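Phosphatidylglycerol lysyltransferase C-terminal domain-containing protein (Bacteroides thetaiotaomicron, PDB 2HQY) is of unknown function but binds coenzyme A and probably acts as an acyl- or aminoacyl-transferase of the GNAT-like phosphatidylglycerol lysyltransferase C-terminal family. Local coordinates at residues A121-L126 with A278-Q283; E229-H234 with E259-I264. All blocks are in the same frame, centred on the assembly; numbering follows the deposited sequence.

Contact 1 (A121-L126 with A278-Q283)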
loop_
_atom_site.group_PDB
_atom_site.type_symbol
_atom_site.label_atom_id
_atom_site.label_comp_id
_atom_site.label_asym_id
_atom_site.label_seq_id
_atom_site.Cartn_x
_atom_site.Cartn_y
_atom_site.Cartn_z
ATOM N N ALA A 121 -0.365 23.672 2.230
ATOM C CA ALA A 121 -0.929 24.494 1.157
ATOM C C ALA A 121 -0.233 24.148 -0.160
ATOM O O ALA A 121 0.955 23.837 -0.148
ATOM C CB ALA A 121 -0.751 25.983 1.476
ATOM N N ASP A 122 -0.971 24.199 -1.271
ATOM C CA ASP A 122 -0.406 23.966 -2.607
ATOM C C ASP A 122 0.002 25.285 -3.236
ATOM O O ASP A 122 -0.702 26.303 -3.120
ATOM C CB ASP A 122 -1.411 23.328 -3.564
ATOM C CG ASP A 122 -1.662 21.863 -3.300
ATOM O OD1 ASP A 122 -0.907 21.199 -2.548
ATOM O OD2 ASP A 122 -2.637 21.367 -3.891
ATOM N N TYR A 123 1.129 25.253 -3.928
ATOM C CA TYR A 123 1.592 26.382 -4.711
ATOM C C TYR A 123 1.042 26.251 -6.138
ATOM O O TYR A 123 1.306 25.251 -6.825
ATOM C CB TYR A 123 3.121 26.372 -4.744
ATOM C CG TYR A 123 3.743 26.858 -3.467
ATOM C CD1 TYR A 123 4.253 28.156 -3.376
ATOM C CD2 TYR A 123 3.799 26.025 -2.338
ATOM C CE1 TYR A 123 4.822 28.623 -2.200
ATOM C CE2 TYR A 123 4.362 26.465 -1.155
ATOM C CZ TYR A 123 4.872 27.774 -1.092
ATOM O OH TYR A 123 5.414 28.227 0.078
ATOM N N ILE A 124 0.295 27.263 -6.568
ATOM C CA ILE A 124 -0.324 27.301 -7.899
ATOM C C ILE A 124 0.255 28.476 -8.721
ATOM O O ILE A 124 0.364 29.604 -8.235
ATOM C CB ILE A 124 -1.880 27.340 -7.785
ATOM C CG1 ILE A 124 -2.345 26.052 -7.062
ATOM C CG2 ILE A 124 -2.544 27.537 -9.178
ATOM C CD1 ILE A 124 -3.783 25.651 -7.274
ATOM N N TYR A 125 0.676 28.163 -9.935
ATOM C CA TYR A 125 1.343 29.098 -10.840
ATOM C C TYR A 125 0.597 29.146 -12.171
ATOM O O TYR A 125 -0.139 28.216 -12.504
ATOM C CB TYR A 125 2.759 28.585 -11.112
ATOM C CG TYR A 125 3.598 28.360 -9.873
ATOM C CD1 TYR A 125 4.409 29.378 -9.349
ATOM C CD2 TYR A 125 3.589 27.119 -9.236
ATOM C CE1 TYR A 125 5.186 29.153 -8.208
ATOM C CE2 TYR A 125 4.335 26.884 -8.107
ATOM C CZ TYR A 125 5.133 27.880 -7.607
ATOM O OH TYR A 125 5.871 27.572 -6.508
ATOM N N LEU A 126 0.775 30.228 -12.921
ATOM C CA LEU A 126 0.293 30.289 -14.305
ATOM C C LEU A 126 1.249 29.492 -15.171
ATOM O O LEU A 126 2.461 29.695 -15.109
ATOM C CB LEU A 126 0.263 31.722 -14.819
ATOM C CG LEU A 126 -0.746 32.668 -14.141
ATOM C CD1 LEU A 126 -0.585 34.126 -14.589
ATOM C CD2 LEU A 126 -2.183 32.161 -14.354
ATOM N N ALA A 278 12.165 28.206 -2.310
ATOM C CA ALA A 278 12.190 27.760 -3.697
ATOM C C ALA A 278 10.828 27.964 -4.398
ATOM O O ALA A 278 10.758 28.531 -5.485
ATOM C CB ALA A 278 12.640 26.290 -3.768
ATOM N N LYS A 279 9.750 27.505 -3.755
ATOM C CA LYS A 279 8.422 27.568 -4.358
ATOM C C LYS A 279 7.894 29.018 -4.413
ATOM O O LYS A 279 7.273 29.418 -5.406
ATOM C CB LYS A 279 7.453 26.605 -3.653
ATOM C CG LYS A 279 7.867 25.122 -3.875
ATOM C CD LYS A 279 6.827 24.080 -3.485
ATOM C CE LYS A 279 7.326 22.700 -4.011
ATOM N NZ LYS A 279 6.608 21.477 -3.542
ATOM N N LEU A 280 8.164 29.811 -3.368
ATOM C CA LEU A 280 7.817 31.237 -3.436
ATOM C C LEU A 280 8.565 31.984 -4.555
ATOM O O LEU A 280 8.020 32.931 -5.133
ATOM C CB LEU A 280 8.069 31.938 -2.094
ATOM C CG LEU A 280 7.094 31.615 -0.970
ATOM C CD1 LEU A 280 7.658 32.116 0.377
ATOM C CD2 LEU A 280 5.701 32.206 -1.240
ATOM N N SER A 281 9.803 31.578 -4.830
ATOM C CA SER A 281 10.683 32.269 -5.800
ATOM C C SER A 281 10.140 32.178 -7.228
ATOM O O SER A 281 10.517 32.985 -8.084
ATOM C CB SER A 281 12.135 31.739 -5.767
ATOM O OG SER A 281 12.276 30.445 -6.387
ATOM N N TYR A 282 9.286 31.180 -7.495
ATOM C CA TYR A 282 8.672 31.042 -8.823
ATOM C C TYR A 282 7.342 31.813 -8.937
ATOM O O TYR A 282 6.628 31.684 -9.929
ATOM C CB TYR A 282 8.479 29.561 -9.179
ATOM C CG TYR A 282 9.667 28.969 -9.908
ATOM C CD1 TYR A 282 10.587 28.154 -9.246
ATOM C CD2 TYR A 282 9.889 29.251 -11.263
ATOM C CE1 TYR A 282 11.695 27.607 -9.924
ATOM C CE2 TYR A 282 10.992 28.721 -11.952
ATOM C CZ TYR A 282 11.894 27.905 -11.285
ATOM O OH TYR A 282 12.981 27.388 -11.968
ATOM N N GLN A 283 7.004 32.587 -7.907
ATOM C CA GLN A 283 5.928 33.594 -7.987
ATOM C C GLN A 283 4.541 32.997 -8.218
ATOM O O GLN A 283 3.918 33.274 -9.254
ATOM C CB GLN A 283 6.202 34.609 -9.116
ATOM C CG GLN A 283 7.612 35.149 -9.226
ATOM C CD GLN A 283 8.025 35.939 -8.003
ATOM O OE1 GLN A 283 7.253 36.745 -7.480
ATOM N NE2 GLN A 283 9.246 35.705 -7.532
HETATM O O HOH W 1 2.695 32.138 -11.624
#

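Contact 2 (E229-H234 with E259-I264)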
loop_
_atom_site.group_PDB
_atom_site.type_symbol
_atom_site.label_atom_id
_atom_site.label_comp_id
_atom_site.label_asym_id
_atom_site.label_seq_id
_atom_site.Cartn_x
_atom_site.Cartn_y
_atom_site.Cartn_z
ATOM N N GLU A 229 -8.413 22.518 -16.130
ATOM C CA GLU A 229 -7.512 23.651 -16.287
ATOM C C GLU A 229 -6.262 23.710 -15.372
ATOM O O GLU A 229 -5.612 24.715 -15.290
ATOM C CB GLU A 229 -8.266 24.970 -16.159
ATOM C CG GLU A 229 -8.908 25.173 -14.839
ATOM C CD GLU A 229 -9.612 26.502 -14.687
ATOM O OE1 GLU A 229 -9.724 27.221 -15.654
ATOM O OE2 GLU A 229 -10.043 26.815 -13.607
ATOM N N THR A 230 -5.964 22.612 -14.703
ATOM C CA THR A 230 -4.857 22.556 -13.743
ATOM C C THR A 230 -4.052 21.281 -13.979
ATOM O O THR A 230 -4.601 20.182 -13.979
ATOM C CB THR A 230 -5.347 22.592 -12.265
ATOM O OG1 THR A 230 -6.328 23.636 -12.099
ATOM C CG2 THR A 230 -4.181 22.788 -11.290
ATOM N N PHE A 231 -2.761 21.457 -14.226
ATOM C CA PHE A 231 -1.836 20.326 -14.376
ATOM C C PHE A 231 -0.996 20.262 -13.102
ATOM O O PHE A 231 -0.519 21.302 -12.629
ATOM C CB PHE A 231 -0.941 20.583 -15.583
ATOM C CG PHE A 231 -0.173 19.367 -16.036
ATOM C CD1 PHE A 231 -0.695 18.534 -17.019
ATOM C CD2 PHE A 231 1.047 19.038 -15.451
ATOM C CE1 PHE A 231 0.012 17.397 -17.460
ATOM C CE2 PHE A 231 1.768 17.900 -15.870
ATOM C CZ PHE A 231 1.235 17.077 -16.874
ATOM N N GLY A 232 -0.756 19.066 -12.574
ATOM C CA GLY A 232 0.024 18.938 -11.343
ATOM C C GLY A 232 1.393 18.382 -11.687
ATOM O O GLY A 232 1.506 17.391 -12.405
ATOM N N VAL A 233 2.434 19.012 -11.171
ATOM C CA VAL A 233 3.770 18.464 -11.263
ATOM C C VAL A 233 4.033 17.741 -9.938
ATOM O O VAL A 233 4.103 18.376 -8.883
ATOM C CB VAL A 233 4.845 19.574 -11.537
ATOM C CG1 VAL A 233 6.240 18.959 -11.603
ATOM C CG2 VAL A 233 4.523 20.279 -12.835
ATOM N N HIS A 234 4.146 16.420 -9.988
ATOM C CA HIS A 234 4.200 15.607 -8.748
ATOM C C HIS A 234 5.607 15.382 -8.217
ATOM O O HIS A 234 5.804 15.222 -7.008
ATOM C CB HIS A 234 3.485 14.252 -8.923
ATOM C CG HIS A 234 2.074 14.381 -9.415
ATOM N ND1 HIS A 234 1.293 15.483 -9.123
ATOM C CD2 HIS A 234 1.313 13.574 -10.195
ATOM C CE1 HIS A 234 0.122 15.358 -9.731
ATOM N NE2 HIS A 234 0.105 14.202 -10.375
ATOM N N GLU A 259 -1.773 23.633 -23.439
ATOM C CA GLU A 259 -2.176 25.019 -23.141
ATOM C C GLU A 259 -3.489 25.158 -22.374
ATOM O O GLU A 259 -3.683 26.157 -21.695
ATOM C CB GLU A 259 -2.185 25.918 -24.404
ATOM C CG GLU A 259 -0.775 26.389 -24.810
ATOM C CD GLU A 259 -0.745 27.674 -25.652
ATOM O OE1 GLU A 259 0.231 28.452 -25.482
ATOM O OE2 GLU A 259 -1.668 27.912 -26.483
ATOM N N GLN A 260 -4.372 24.164 -22.460
ATOM C CA GLN A 260 -5.647 24.235 -21.730
ATOM C C GLN A 260 -5.442 24.256 -20.205
ATOM O O GLN A 260 -6.303 24.709 -19.452
ATOM C CB GLN A 260 -6.601 23.107 -22.136
ATOM C CG GLN A 260 -6.160 21.693 -21.753
ATOM C CD GLN A 260 -5.611 20.906 -22.940
ATOM O OE1 GLN A 260 -5.808 19.694 -23.017
ATOM N NE2 GLN A 260 -4.950 21.588 -23.877
ATOM N N TYR A 261 -4.284 23.764 -19.756
ATOM C CA TYR A 261 -3.943 23.817 -18.325
ATOM C C TYR A 261 -3.341 25.171 -18.008
ATOM O O TYR A 261 -2.123 25.355 -18.077
ATOM C CB TYR A 261 -3.009 22.640 -17.942
ATOM C CG TYR A 261 -3.643 21.343 -18.356
ATOM C CD1 TYR A 261 -4.806 20.883 -17.715
ATOM C CD2 TYR A 261 -3.122 20.596 -19.406
ATOM C CE1 TYR A 261 -5.425 19.713 -18.108
ATOM C CE2 TYR A 261 -3.729 19.389 -19.804
ATOM C CZ TYR A 261 -4.878 18.978 -19.156
ATOM O OH TYR A 261 -5.492 17.839 -19.561
ATOM N N ILE A 262 -4.221 26.117 -17.691
ATOM C CA ILE A 262 -3.880 27.490 -17.330
ATOM C C ILE A 262 -3.004 27.542 -16.085
ATOM O O ILE A 262 -2.132 28.412 -15.975
ATOM C CB ILE A 262 -5.201 28.325 -17.120
ATOM C CG1 ILE A 262 -5.819 28.660 -18.482
ATOM C CG2 ILE A 262 -4.952 29.647 -16.437
ATOM C CD1 ILE A 262 -6.727 27.627 -19.023
ATOM N N TYR A 263 -3.245 26.606 -15.157
ATOM C CA TYR A 263 -2.586 26.597 -13.858
ATOM C C TYR A 263 -1.672 25.398 -13.729
ATOM O O TYR A 263 -1.973 24.320 -14.243
ATOM C CB TYR A 263 -3.611 26.553 -12.729
ATOM C CG TYR A 263 -4.548 27.718 -12.794
ATOM C CD1 TYR A 263 -4.102 28.988 -12.473
ATOM C CD2 TYR A 263 -5.858 27.553 -13.218
ATOM C CE1 TYR A 263 -4.954 30.094 -12.562
ATOM C CE2 TYR A 263 -6.725 28.650 -13.306
ATOM C CZ TYR A 263 -6.254 29.907 -12.969
ATOM O OH TYR A 263 -7.089 30.999 -13.036
ATOM N N ILE A 264 -0.562 25.598 -13.026
ATOM C CA ILE A 264 0.341 24.476 -12.723
ATOM C C ILE A 264 0.416 24.389 -11.199
ATOM O O ILE A 264 0.748 25.368 -10.536
ATOM C CB ILE A 264 1.764 24.654 -13.305
ATOM C CG1 ILE A 264 1.757 24.715 -14.838
ATOM C CG2 ILE A 264 2.651 23.466 -12.824
ATOM C CD1 ILE A 264 3.152 25.014 -15.440
#

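Contact 1 (A121-L126 with A278-Q283)
Y123 and Y125 of strand 122-126 reach across to the last turn of helix 273-281, one by its ring face and the other by its hydroxyl. CB of K279 sits over the centre of the Y123 ring, 3.5 Å from the centroid, a CH-pi contact. L280 CG lies in plane at the edge of that ring. Y125 OH donates a hydrogen bond to K279 O (2.6 Å), approaching 30° out of the carbonyl plane. The Y125 ring also packs, through CE1, on Y282 CB at 3.5 Å, while Y282 O, buried and without a partner, lies at its edge, 3.3 Å from Y125 CD1.

Both tyrosines point toward the helix, with CG anti to the carbonyl carbon (chi1 -77° in Y123); I124 between them points away. One water accepts from L126 N and donates to Q283 O. Y123 OH is held by D269 and R118, and K279 NZ by the carbonyls of E268 and R266.

This helix-on-sheet packing adjoins the coenzyme A pocket, the Y282 side chain being about 6 Å from that of CoA-binding Y246. Tyrosine combines an apolar ring with a polar tip: K279 O, which also takes a weak bond from Y282 N, is gripped by the short bond from Y125 at the helix's C-terminal end.

Contact 2 (E229-H234 with E259-I264)
Residues T230 and F231 pair with Y263 and I264 as parallel strands, the two outer elements of a beta-alpha-beta unit whose helix, 245-256, lies between them in sequence, as in the acetyltransferase-like fold. Two backbone hydrogen bonds make the pairing: Y263 N to E229 O (3.0 Å) and F231 N to Y263 O (3.0 Å). Y263 therefore straddles T230, bonding to the residues before and after it, as a parallel bridge does. CA-H...O contacts supplement them, including I264 CA to F231 O.

Aromatic packing lies at the start of the pairing. F231 turns its edge toward the face of Y261, with the planes at 62° and the centroids 5.7 Å apart. CG of F231 stands anti to its backbone N (chi1 -166°), and CD1 comes over the rim of the tyrosine ring. Q260 CG covers the opposite face, so a flat ring fits between the two. P225 of strand 216-227 touches both aromatic residues.

Among the remaining side chains, E229 and Y263 lie side by side and point the same way. The carboxylate carbon CD sits in plane at the ring edge, OE2 is 3.8 Å from CE2, and the carboxylate stands nearly perpendicular to the ring (84°). The I262 CG2 methyl covers one face of this ring, which also makes a cation-pi contact with R25. Replacing E229 by an alanine would probably open a gap at the CE2 edge of Y263, although the backbone bond from Y263 N would have its acceptor still. T230 OG1 bonds to N227 OD1, a role suited to a small hydroxyl residue. Beta-branched V233 and I264 meet through their methyls, CG2 to CG2, at 3.7 Å.

Overall arrangement
Contacts 1 and 2 have centres 13 Å apart and meet at strand 263-265, which pairs antiparallel with 122-126 and parallel with 230-238. Their direct junction is a probable hydrogen bond from I264 N to Y125 O (2.7 Å), with I124 CG2 and L126 CD2 packed on Y263. Along the chain 121-126 comes first, then 229-234 and 259-264, and finally 278-283, so the whole of contact 2 falls between the two segments of contact 1. Helix 273-281 follows strand 263-265. Coenzyme A is bound about 7 Å from the K279 side chain and about 12 Å from that of V233, so strand 263-265 and the helix after it form part of the framework beside the cofactor.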